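Divalent-cation tolerance protein CutA (Pyrococcus horikoshii, PDB 1UKU) takes part in resistance to heavy metals and, as a homotrimer, binds a copper ion in the interface between two trimers. Local coordinates at residues E15-T20 against K70-Y75; L26-N31 against L93-E98; E34-Y39 against I45-E50. One frame throughout, in Å; residues are numbered along the deposited sequence.

Contact 1: residues E15-T20 against K70-Y75; sequences EKVVKT and KELHPY
V17 on helix 11-23 faces L72, the last helical residue of helix 62-72, with their CA atoms 6.3 Å apart, and H73 is where the chain leaves helical backbone angles. The two side chains slide past each other in opposite directions. With V17 CG1 anti to the backbone N (chi1 173°), both methyls reach L72 CB, 4.0 Å from V17 CG1 and from V17 CG2, and CG2 also comes within 3.5 Å of L72 O at the helix end. One turn on, T20 CG2 meets L72 CD1 at 3.8 Å, the two side chains crossing at a slant. That methyl is set in place by the hydroxyl on the same carbon, since T20 OG1 donates to K16 O over 2.9 Å. The same carbonyl also takes T20 N, and the two donors arrive from opposite faces of its plane. Past the helix end, Y75 N donates to H73 ND1 at 3.0 Å, lying in the imidazole plane, and F8 of strand 2-8 stacks on that ring and touches V17. V18, on the other side of its helix, packs on A30, L32 and L55 of the sheet. Both helices belong to the beta-alpha-beta-beta-alpha-beta order, with four strands in one antiparallel sheet, of the ferredoxin-like fold.

Contact 2: residues L26-N31 against L93-E98; sequences LIACAN and LKWLIE
A28 meets W95 and L96 on a turn of helix 90-99 held by ordinary backbone bonds, the shorter of those within 93-98 running from E98 N to K94 O at 2.9 Å. Across the contact itself the meeting is apolar. A28 CB points at the helix and sits between two consecutive side chains, 3.8 Å from L96 CG and 4.0 Å from W95 CZ3. Both helix residues hold CG anti to the backbone N (chi1 173° in W95, 172° in L96). Although the W95 side chain leaves the helix across the line to the strand, this torsion carries the far rim of its six-membered ring to the 26-31 chain. There W95 CH2 reaches A28 O at 3.5 Å, the oxygen lying oblique to the indole ring, and C29 CB lies at the ring edge, near its plane, 4.2 Å from the same CH2 atom. The touch therefore involves the benzene end of the indole, not its pyrrole NH. Further along, N31 ND2 donates to A30 O over 3.1 Å, but from above the carbonyl plane, with a C=O to donor angle of 90°, so no lone pair is addressed; N31 OD1 is bonded to Y5 OH of the second subunit. Backbone bonds from A28 and C29 to K56 tie this chain to strand 44-57. On the reverse side I27 packs on L21 and L22 of helix 11-23 and L65 of helix 62-72, while Y39 of the second subunit touches both C29 and W95, where strand 29-41 pairs antiparallel with that subunit.

Contact 3: residues E34-Y39 against I45-E50; sequences EHRAFY and IEEDKE. With CU (copper (II) ion), chain B.
H35 through Y39 pair with E50 back to E46 in the beta hairpin of strands 29-41 and 44-57, the short segments running antiparallel at 160° between their directions. The backbone evidence is regular: H35–E50, A37–D48 and Y39–E46 are hydrogen-bonded pairs, each with two N-H to O bonds, and R36–K49 and F38–E47 are non-hydrogen-bonded pairs between them.

Side-chain hydrogen bonds gather on the face that carries H35, A37 and Y39. H35 NE2 donates to E50 OE1 at 2.8 Å with the oxygen close to the imidazole plane; it uses the anti side of the carboxylate, whose plane is turned 67° from the ring. E50 OE2 in turn binds Y75 OH, so the buried carboxylate is gripped at both oxygens. Y39, with CG between its backbone N and carbonyl carbon, lies alongside E46, and its OH gives a very short 2.5 Å bond to E46 OE1.

Apolar and charged contacts occupy the opposite face. E47 CG lies over the F38 ring, 4.0 Å from its centroid, a CH-pi contact, and E47 OE2 meets the R36 guanidinium at its edge, with NE to OE2 a long 4.0 Å salt bridge. K49 CE covers one guanidinium face. This brings K49 NZ within 3.8 Å of R36 NH2, and water 2 accepts from both, weakly from the arginine. W11 of the third subunit adds a cation-pi contact to R36.

The metal site lies on the H35 face. Water 3 donates to both Y39 OH and D48 OD2, linking the tyrosine to the copper ligand, and D48 OD1 binds the copper ion at 2.0 Å.

How the contacts relate
All three contacts belong to one ferredoxin-like unit. Along the chain, the segments of contacts 1 and 2 alternate, and contact 3 falls within the span of each. Contacts 1 and 2, centres about 17 Å apart, meet where V18 CG1 packs 3.4 Å from A30 CB, helix against sheet. Contacts 1 and 3, about 19 Å apart, are joined by a probable hydrogen bond of 2.6 Å from Y75 OH to E50 OE2. Contacts 2 and 3 share strand 29-41 but have centres about 29 Å apart, on opposite sides of the chain centre. That strand thus connects the C-terminal helix to the copper-bearing hairpin, and near both contacts it pairs with neighbouring subunits of the trimer.

Contact 1: residues E15-T20 against K70-Y75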
loop_
_atom_site.group_PDB
_atom_site.type_symbol
_atom_site.label_atom_id
_atom_site.label_comp_id
_atom_site.label_asym_id
_atom_site.label_seq_id
_atom_site.Cartn_x
_atom_site.Cartn_y
_atom_site.Cartn_z
ATOM N N GLU A 15 -15.217 5.554 8.051
ATOM C CA GLU A 15 -14.927 6.127 9.366
ATOM C C GLU A 15 -15.719 5.421 10.459
ATOM O O GLU A 15 -15.175 5.160 11.530
ATOM C CB GLU A 15 -15.246 7.632 9.380
ATOM C CG GLU A 15 -14.212 8.463 8.644
ATOM C CD GLU A 15 -14.353 9.943 8.890
ATOM O OE1 GLU A 15 -13.887 10.714 8.018
ATOM O OE2 GLU A 15 -14.845 10.317 9.967
ATOM N N LYS A 16 -16.988 5.079 10.204
ATOM C CA LYS A 16 -17.805 4.399 11.204
ATOM C C LYS A 16 -17.174 3.066 11.575
ATOM O O LYS A 16 -17.010 2.732 12.743
ATOM C CB LYS A 16 -19.207 4.144 10.671
ATOM C CG LYS A 16 -20.128 3.454 11.677
ATOM C CD LYS A 16 -21.541 3.406 11.112
ATOM C CE LYS A 16 -22.375 2.305 11.719
ATOM N NZ LYS A 16 -23.695 2.221 11.035
ATOM N N VAL A 17 -16.788 2.304 10.553
ATOM C CA VAL A 17 -16.228 0.975 10.765
ATOM C C VAL A 17 -14.891 1.089 11.474
ATOM O O VAL A 17 -14.656 0.420 12.452
ATOM C CB VAL A 17 -16.154 0.178 9.456
ATOM C CG1 VAL A 17 -15.406 -1.150 9.656
ATOM C CG2 VAL A 17 -17.575 -0.088 8.933
ATOM N N VAL A 18 -14.027 1.990 11.024
ATOM C CA VAL A 18 -12.705 2.137 11.640
ATOM C C VAL A 18 -12.786 2.604 13.083
ATOM O O VAL A 18 -12.058 2.090 13.958
ATOM C CB VAL A 18 -11.816 3.069 10.807
ATOM C CG1 VAL A 18 -10.652 3.659 11.589
ATOM C CG2 VAL A 18 -11.353 2.323 9.560
ATOM N N LYS A 19 -13.683 3.536 13.344
ATOM C CA LYS A 19 -13.843 4.019 14.716
ATOM C C LYS A 19 -14.409 2.883 15.613
ATOM O O LYS A 19 -13.979 2.751 16.757
ATOM C CB LYS A 19 -14.712 5.283 14.787
ATOM C CG LYS A 19 -14.068 6.507 14.178
ATOM C CD LYS A 19 -14.911 7.772 14.300
ATOM C CE LYS A 19 -14.215 8.953 13.648
ATOM N NZ LYS A 19 -15.021 10.204 13.763
ATOM N N THR A 20 -15.326 2.055 15.111
ATOM C CA THR A 20 -15.814 0.885 15.873
ATOM C C THR A 20 -14.662 -0.083 16.170
ATOM O O THR A 20 -14.564 -0.623 17.262
ATOM C CB THR A 20 -16.908 0.172 15.095
ATOM O OG1 THR A 20 -17.999 1.090 14.882
ATOM C CG2 THR A 20 -17.453 -0.974 15.868
ATOM N N LYS A 70 -16.085 -8.415 8.587
ATOM C CA LYS A 70 -17.167 -9.043 7.822
ATOM C C LYS A 70 -18.512 -8.574 8.356
ATOM O O LYS A 70 -19.421 -8.296 7.598
ATOM C CB LYS A 70 -17.072 -10.574 7.886
ATOM C CG LYS A 70 -15.953 -11.159 7.067
ATOM C CD LYS A 70 -15.639 -12.585 7.465
ATOM C CE LYS A 70 -16.697 -13.544 7.034
ATOM N NZ LYS A 70 -16.297 -14.914 7.485
ATOM N N GLU A 71 -18.613 -8.507 9.677
ATOM C CA GLU A 71 -19.850 -8.141 10.351
ATOM C C GLU A 71 -20.193 -6.663 10.225
ATOM O O GLU A 71 -21.362 -6.273 10.360
ATOM C CB GLU A 71 -19.770 -8.509 11.824
ATOM C CG GLU A 71 -19.829 -9.998 12.061
ATOM C CD GLU A 71 -19.427 -10.366 13.463
ATOM O OE1 GLU A 71 -19.150 -9.482 14.284
ATOM O OE2 GLU A 71 -19.401 -11.587 13.749
ATOM N N LEU A 72 -19.200 -5.816 9.981
ATOM C CA LEU A 72 -19.436 -4.369 9.905
ATOM C C LEU A 72 -19.466 -3.806 8.475
ATOM O O LEU A 72 -19.899 -2.665 8.262
ATOM C CB LEU A 72 -18.369 -3.618 10.697
ATOM C CG LEU A 72 -18.446 -3.849 12.199
ATOM C CD1 LEU A 72 -17.202 -3.273 12.875
ATOM C CD2 LEU A 72 -19.680 -3.211 12.792
ATOM N N HIS A 73 -19.052 -4.601 7.514
ATOM C CA HIS A 73 -18.729 -4.045 6.194
ATOM C C HIS A 73 -19.984 -3.777 5.381
ATOM O O HIS A 73 -20.890 -4.612 5.355
ATOM C CB HIS A 73 -17.830 -4.992 5.404
ATOM C CG HIS A 73 -16.929 -4.274 4.449
ATOM N ND1 HIS A 73 -17.395 -3.604 3.342
ATOM C CD2 HIS A 73 -15.591 -4.090 4.480
ATOM C CE1 HIS A 73 -16.372 -3.012 2.738
ATOM N NE2 HIS A 73 -15.266 -3.293 3.418
ATOM N N PRO A 74 -20.042 -2.632 4.696
ATOM C CA PRO A 74 -21.163 -2.379 3.769
ATOM C C PRO A 74 -21.220 -3.259 2.525
ATOM O O PRO A 74 -22.289 -3.352 1.901
ATOM C CB PRO A 74 -20.995 -0.911 3.379
ATOM C CG PRO A 74 -19.622 -0.526 3.771
ATOM C CD PRO A 74 -19.167 -1.452 4.855
ATOM N N TYR A 75 -20.114 -3.884 2.142
ATOM C CA TYR A 75 -20.112 -4.791 1.020
ATOM C C TYR A 75 -20.466 -6.223 1.424
ATOM O O TYR A 75 -19.965 -6.708 2.420
ATOM C CB TYR A 75 -18.746 -4.791 0.321
ATOM C CG TYR A 75 -18.387 -3.489 -0.379
ATOM C CD1 TYR A 75 -19.352 -2.555 -0.750
ATOM C CD2 TYR A 75 -17.076 -3.199 -0.657
ATOM C CE1 TYR A 75 -19.013 -1.408 -1.430
ATOM C CE2 TYR A 75 -16.712 -2.047 -1.311
ATOM C CZ TYR A 75 -17.661 -1.145 -1.698
ATOM O OH TYR A 75 -17.236 0.014 -2.337
#

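Contact 2: residues L26-N31 against L93-E98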
loop_
_atom_site.group_PDB
_atom_site.type_symbol
_atom_site.label_atom_id
_atom_site.label_comp_id
_atom_site.label_asym_id
_atom_site.label_seq_id
_atom_site.Cartn_x
_atom_site.Cartn_y
_atom_site.Cartn_z
ATOM N N LEU A 26 -9.359 -3.528 18.335
ATOM C CA LEU A 26 -8.944 -4.545 17.381
ATOM C C LEU A 26 -7.858 -4.079 16.427
ATOM O O LEU A 26 -7.232 -4.916 15.785
ATOM C CB LEU A 26 -10.121 -5.103 16.588
ATOM C CG LEU A 26 -11.059 -5.939 17.453
ATOM C CD1 LEU A 26 -12.319 -6.264 16.667
ATOM C CD2 LEU A 26 -10.371 -7.212 17.918
ATOM N N ILE A 27 -7.709 -2.763 16.321
ATOM C CA ILE A 27 -6.650 -2.126 15.523
ATOM C C ILE A 27 -6.044 -1.016 16.341
ATOM O O ILE A 27 -6.722 -0.450 17.180
ATOM C CB ILE A 27 -7.155 -1.585 14.142
ATOM C CG1 ILE A 27 -8.130 -0.418 14.279
ATOM C CG2 ILE A 27 -7.748 -2.721 13.327
ATOM C CD1 ILE A 27 -8.578 0.149 12.926
ATOM N N ALA A 28 -4.779 -0.703 16.057
ATOM C CA ALA A 28 -4.129 0.443 16.676
ATOM C C ALA A 28 -4.299 1.727 15.884
ATOM O O ALA A 28 -4.257 2.819 16.442
ATOM C CB ALA A 28 -2.660 0.180 16.872
ATOM N N CYS A 29 -4.448 1.595 14.572
ATOM C CA CYS A 29 -4.624 2.773 13.745
ATOM C C CYS A 29 -5.068 2.391 12.361
ATOM O O CYS A 29 -4.985 1.236 11.943
ATOM C CB CYS A 29 -3.350 3.556 13.701
ATOM S SG CYS A 29 -2.116 2.668 12.931
ATOM N N ALA A 30 -5.618 3.388 11.675
ATOM C CA ALA A 30 -6.095 3.290 10.307
ATOM C C ALA A 30 -5.613 4.504 9.503
ATOM O O ALA A 30 -5.514 5.597 10.041
ATOM C CB ALA A 30 -7.559 3.192 10.285
ATOM N N ASN A 31 -5.262 4.279 8.239
ATOM C CA ASN A 31 -4.958 5.340 7.294
ATOM C C ASN A 31 -5.978 5.202 6.140
ATOM O O ASN A 31 -6.052 4.154 5.505
ATOM C CB ASN A 31 -3.553 5.188 6.722
ATOM C CG ASN A 31 -2.424 5.399 7.714
ATOM O OD1 ASN A 31 -1.279 5.146 7.330
ATOM N ND2 ASN A 31 -2.688 5.900 8.925
ATOM N N LEU A 93 6.105 -0.687 17.429
ATOM C CA LEU A 93 5.514 -1.969 17.734
ATOM C C LEU A 93 5.015 -2.003 19.173
ATOM O O LEU A 93 3.924 -2.464 19.436
ATOM C CB LEU A 93 6.504 -3.095 17.475
ATOM C CG LEU A 93 5.964 -4.501 17.675
ATOM C CD1 LEU A 93 4.760 -4.796 16.771
ATOM C CD2 LEU A 93 7.133 -5.419 17.389
ATOM N N LYS A 94 5.796 -1.461 20.097
ATOM C CA LYS A 94 5.387 -1.432 21.509
ATOM C C LYS A 94 4.108 -0.626 21.708
ATOM O O LYS A 94 3.206 -1.040 22.435
ATOM C CB LYS A 94 6.508 -0.875 22.379
ATOM C CG LYS A 94 6.210 -0.905 23.859
ATOM C CD LYS A 94 5.919 -2.332 24.316
ATOM C CE LYS A 94 6.039 -2.489 25.827
ATOM N NZ LYS A 94 7.428 -2.850 26.206
ATOM N N TRP A 95 4.030 0.513 21.035
ATOM C CA TRP A 95 2.844 1.344 21.081
ATOM C C TRP A 95 1.636 0.592 20.517
ATOM O O TRP A 95 0.585 0.586 21.093
ATOM C CB TRP A 95 3.089 2.642 20.284
ATOM C CG TRP A 95 1.860 3.484 20.148
ATOM C CD1 TRP A 95 1.341 4.341 21.077
ATOM C CD2 TRP A 95 0.978 3.532 19.029
ATOM N NE1 TRP A 95 0.182 4.917 20.606
ATOM C CE2 TRP A 95 -0.053 4.450 19.339
ATOM C CE3 TRP A 95 0.950 2.899 17.786
ATOM C CZ2 TRP A 95 -1.086 4.719 18.456
ATOM C CZ3 TRP A 95 -0.084 3.191 16.912
ATOM C CH2 TRP A 95 -1.076 4.068 17.251
ATOM N N LEU A 96 1.811 -0.061 19.379
ATOM C CA LEU A 96 0.706 -0.782 18.776
ATOM C C LEU A 96 0.187 -1.896 19.691
ATOM O O LEU A 96 -1.023 -2.117 19.794
ATOM C CB LEU A 96 1.162 -1.331 17.417
ATOM C CG LEU A 96 0.228 -2.284 16.670
ATOM C CD1 LEU A 96 0.401 -2.057 15.179
ATOM C CD2 LEU A 96 0.459 -3.740 17.022
ATOM N N ILE A 97 1.106 -2.614 20.349
ATOM C CA ILE A 97 0.700 -3.659 21.298
ATOM C C ILE A 97 -0.045 -3.036 22.495
ATOM O O ILE A 97 -1.081 -3.532 22.942
ATOM C CB ILE A 97 1.937 -4.446 21.750
ATOM C CG1 ILE A 97 2.485 -5.274 20.590
ATOM C CG2 ILE A 97 1.610 -5.356 22.957
ATOM C CD1 ILE A 97 3.878 -5.843 20.836
ATOM N N GLU A 98 0.465 -1.923 22.979
ATOM C CA GLU A 98 -0.164 -1.235 24.116
ATOM C C GLU A 98 -1.579 -0.817 23.786
ATOM O O GLU A 98 -2.461 -0.868 24.646
ATOM C CB GLU A 98 0.663 -0.041 24.552
ATOM C CG GLU A 98 1.917 -0.480 25.272
ATOM C CD GLU A 98 2.930 0.622 25.472
ATOM O OE1 GLU A 98 3.965 0.323 26.113
ATOM O OE2 GLU A 98 2.700 1.768 25.013
#

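Contact 3: residues E34-Y39 against I45-E50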
loop_
_atom_site.group_PDB
_atom_site.type_symbol
_atom_site.label_atom_id
_atom_site.label_comp_id
_atom_site.label_asym_id
_atom_site.label_seq_id
_atom_site.Cartn_x
_atom_site.Cartn_y
_atom_site.Cartn_z
ATOM N N GLU A 34 -8.888 8.109 -0.538
ATOM C CA GLU A 34 -9.676 7.807 -1.726
ATOM C C GLU A 34 -8.896 7.055 -2.806
ATOM O O GLU A 34 -7.692 7.238 -2.979
ATOM C CB GLU A 34 -10.253 9.122 -2.287
ATOM C CG GLU A 34 -11.320 9.734 -1.395
ATOM C CD GLU A 34 -11.715 11.148 -1.816
ATOM O OE1 GLU A 34 -12.338 11.869 -0.987
ATOM O OE2 GLU A 34 -11.419 11.555 -2.968
ATOM N N HIS A 35 -9.637 6.249 -3.563
ATOM C CA HIS A 35 -9.116 5.717 -4.819
ATOM C C HIS A 35 -10.274 5.451 -5.753
ATOM O O HIS A 35 -11.438 5.520 -5.349
ATOM C CB HIS A 35 -8.266 4.454 -4.614
ATOM C CG HIS A 35 -9.035 3.285 -4.086
ATOM N ND1 HIS A 35 -8.768 2.698 -2.868
ATOM C CD2 HIS A 35 -10.047 2.569 -4.636
ATOM C CE1 HIS A 35 -9.634 1.715 -2.667
ATOM N NE2 HIS A 35 -10.401 1.594 -3.737
ATOM N N ARG A 36 -9.948 5.176 -7.000
ATOM C CA ARG A 36 -10.921 4.746 -7.999
ATOM C C ARG A 36 -10.689 3.278 -8.284
ATOM O O ARG A 36 -9.566 2.832 -8.618
ATOM C CB ARG A 36 -10.782 5.585 -9.268
ATOM C CG ARG A 36 -11.247 7.020 -9.016
ATOM C CD ARG A 36 -10.889 7.965 -10.099
ATOM N NE ARG A 36 -11.654 9.202 -9.986
ATOM C CZ ARG A 36 -11.316 10.257 -9.260
ATOM N NH1 ARG A 36 -10.199 10.275 -8.533
ATOM N NH2 ARG A 36 -12.120 11.327 -9.267
ATOM N N ALA A 37 -11.741 2.487 -8.151
ATOM C CA ALA A 37 -11.672 1.044 -8.346
ATOM C C ALA A 37 -12.239 0.660 -9.718
ATOM O O ALA A 37 -13.220 1.214 -10.143
ATOM C CB ALA A 37 -12.427 0.313 -7.270
ATOM N N PHE A 38 -11.611 -0.298 -10.370
ATOM C CA PHE A 38 -12.039 -0.851 -11.630
ATOM C C PHE A 38 -12.090 -2.349 -11.508
ATOM O O PHE A 38 -11.160 -2.977 -10.999
ATOM C CB PHE A 38 -11.096 -0.452 -12.751
ATOM C CG PHE A 38 -11.038 1.019 -12.980
ATOM C CD1 PHE A 38 -10.240 1.826 -12.192
ATOM C CD2 PHE A 38 -11.793 1.595 -13.969
ATOM C CE1 PHE A 38 -10.218 3.182 -12.365
ATOM C CE2 PHE A 38 -11.763 2.983 -14.155
ATOM C CZ PHE A 38 -10.967 3.755 -13.340
ATOM N N TYR A 39 -13.207 -2.942 -11.930
ATOM C CA TYR A 39 -13.384 -4.378 -11.788
ATOM C C TYR A 39 -14.525 -4.804 -12.708
ATOM O O TYR A 39 -15.137 -3.975 -13.361
ATOM C CB TYR A 39 -13.646 -4.758 -10.332
ATOM C CG TYR A 39 -14.792 -3.999 -9.726
ATOM C CD1 TYR A 39 -14.574 -2.812 -9.069
ATOM C CD2 TYR A 39 -16.106 -4.455 -9.850
ATOM C CE1 TYR A 39 -15.616 -2.091 -8.540
ATOM C CE2 TYR A 39 -17.156 -3.747 -9.313
ATOM C CZ TYR A 39 -16.896 -2.558 -8.678
ATOM O OH TYR A 39 -17.941 -1.831 -8.134
ATOM N N ILE A 45 -16.860 -3.622 -17.544
ATOM C CA ILE A 45 -15.904 -3.015 -16.626
ATOM C C ILE A 45 -16.619 -1.884 -15.900
ATOM O O ILE A 45 -17.177 -0.973 -16.516
ATOM C CB ILE A 45 -14.627 -2.576 -17.343
ATOM C CG1 ILE A 45 -13.904 -3.836 -17.828
ATOM C CG2 ILE A 45 -13.732 -1.793 -16.373
ATOM C CD1 ILE A 45 -12.703 -3.602 -18.733
ATOM N N GLU A 46 -16.628 -1.995 -14.588
ATOM C CA GLU A 46 -17.279 -1.078 -13.689
ATOM C C GLU A 46 -16.197 -0.266 -12.989
ATOM O O GLU A 46 -15.119 -0.778 -12.686
ATOM C CB GLU A 46 -18.075 -1.869 -12.635
ATOM C CG GLU A 46 -18.731 -1.029 -11.538
ATOM C CD GLU A 46 -19.924 -1.717 -10.882
ATOM O OE1 GLU A 46 -19.835 -2.088 -9.691
ATOM O OE2 GLU A 46 -20.949 -1.898 -11.552
ATOM N N GLU A 47 -16.492 0.993 -12.755
ATOM C CA GLU A 47 -15.707 1.824 -11.857
ATOM C C GLU A 47 -16.552 2.216 -10.675
ATOM O O GLU A 47 -17.757 2.445 -10.797
ATOM C CB GLU A 47 -15.229 3.067 -12.575
ATOM C CG GLU A 47 -14.404 4.041 -11.721
ATOM C CD GLU A 47 -14.092 5.322 -12.422
ATOM O OE1 GLU A 47 -14.612 5.592 -13.528
ATOM O OE2 GLU A 47 -13.284 6.107 -11.858
ATOM N N ASP A 48 -15.899 2.365 -9.521
ATOM C CA ASP A 48 -16.531 2.912 -8.328
ATOM C C ASP A 48 -15.506 3.748 -7.570
ATOM O O ASP A 48 -14.365 3.304 -7.398
ATOM C CB ASP A 48 -17.034 1.774 -7.447
ATOM C CG ASP A 48 -17.917 2.244 -6.325
ATOM O OD1 ASP A 48 -18.541 3.325 -6.459
ATOM O OD2 ASP A 48 -18.034 1.606 -5.254
ATOM N N LYS A 49 -15.888 4.927 -7.108
ATOM C CA LYS A 49 -15.067 5.732 -6.197
ATOM C C LYS A 49 -15.238 5.183 -4.798
ATOM O O LYS A 49 -16.353 4.918 -4.336
ATOM C CB LYS A 49 -15.500 7.171 -6.212
ATOM C CG LYS A 49 -15.339 7.835 -7.526
ATOM C CD LYS A 49 -15.606 9.320 -7.432
ATOM C CE LYS A 49 -14.562 10.063 -6.609
ATOM N NZ LYS A 49 -14.835 11.551 -6.549
ATOM N N GLU A 50 -14.111 4.960 -4.147
ATOM C CA GLU A 50 -14.065 4.302 -2.854
ATOM C C GLU A 50 -13.114 5.010 -1.900
ATOM O O GLU A 50 -12.344 5.859 -2.293
ATOM C CB GLU A 50 -13.585 2.860 -3.013
ATOM C CG GLU A 50 -14.480 1.929 -3.825
ATOM C CD GLU A 50 -14.027 0.485 -3.688
ATOM O OE1 GLU A 50 -12.841 0.167 -3.848
ATOM O OE2 GLU A 50 -14.876 -0.385 -3.399
HETATM CU CU CU B . -18.967 4.739 -5.171
HETATM O O HOH W 1 -13.444 12.998 -4.523
HETATM O O HOH W 2 -15.077 12.438 -9.068
HETATM O O HOH W 3 -17.718 -1.258 -5.579
HETATM O O HOH W 4 -19.119 3.716 -3.703
#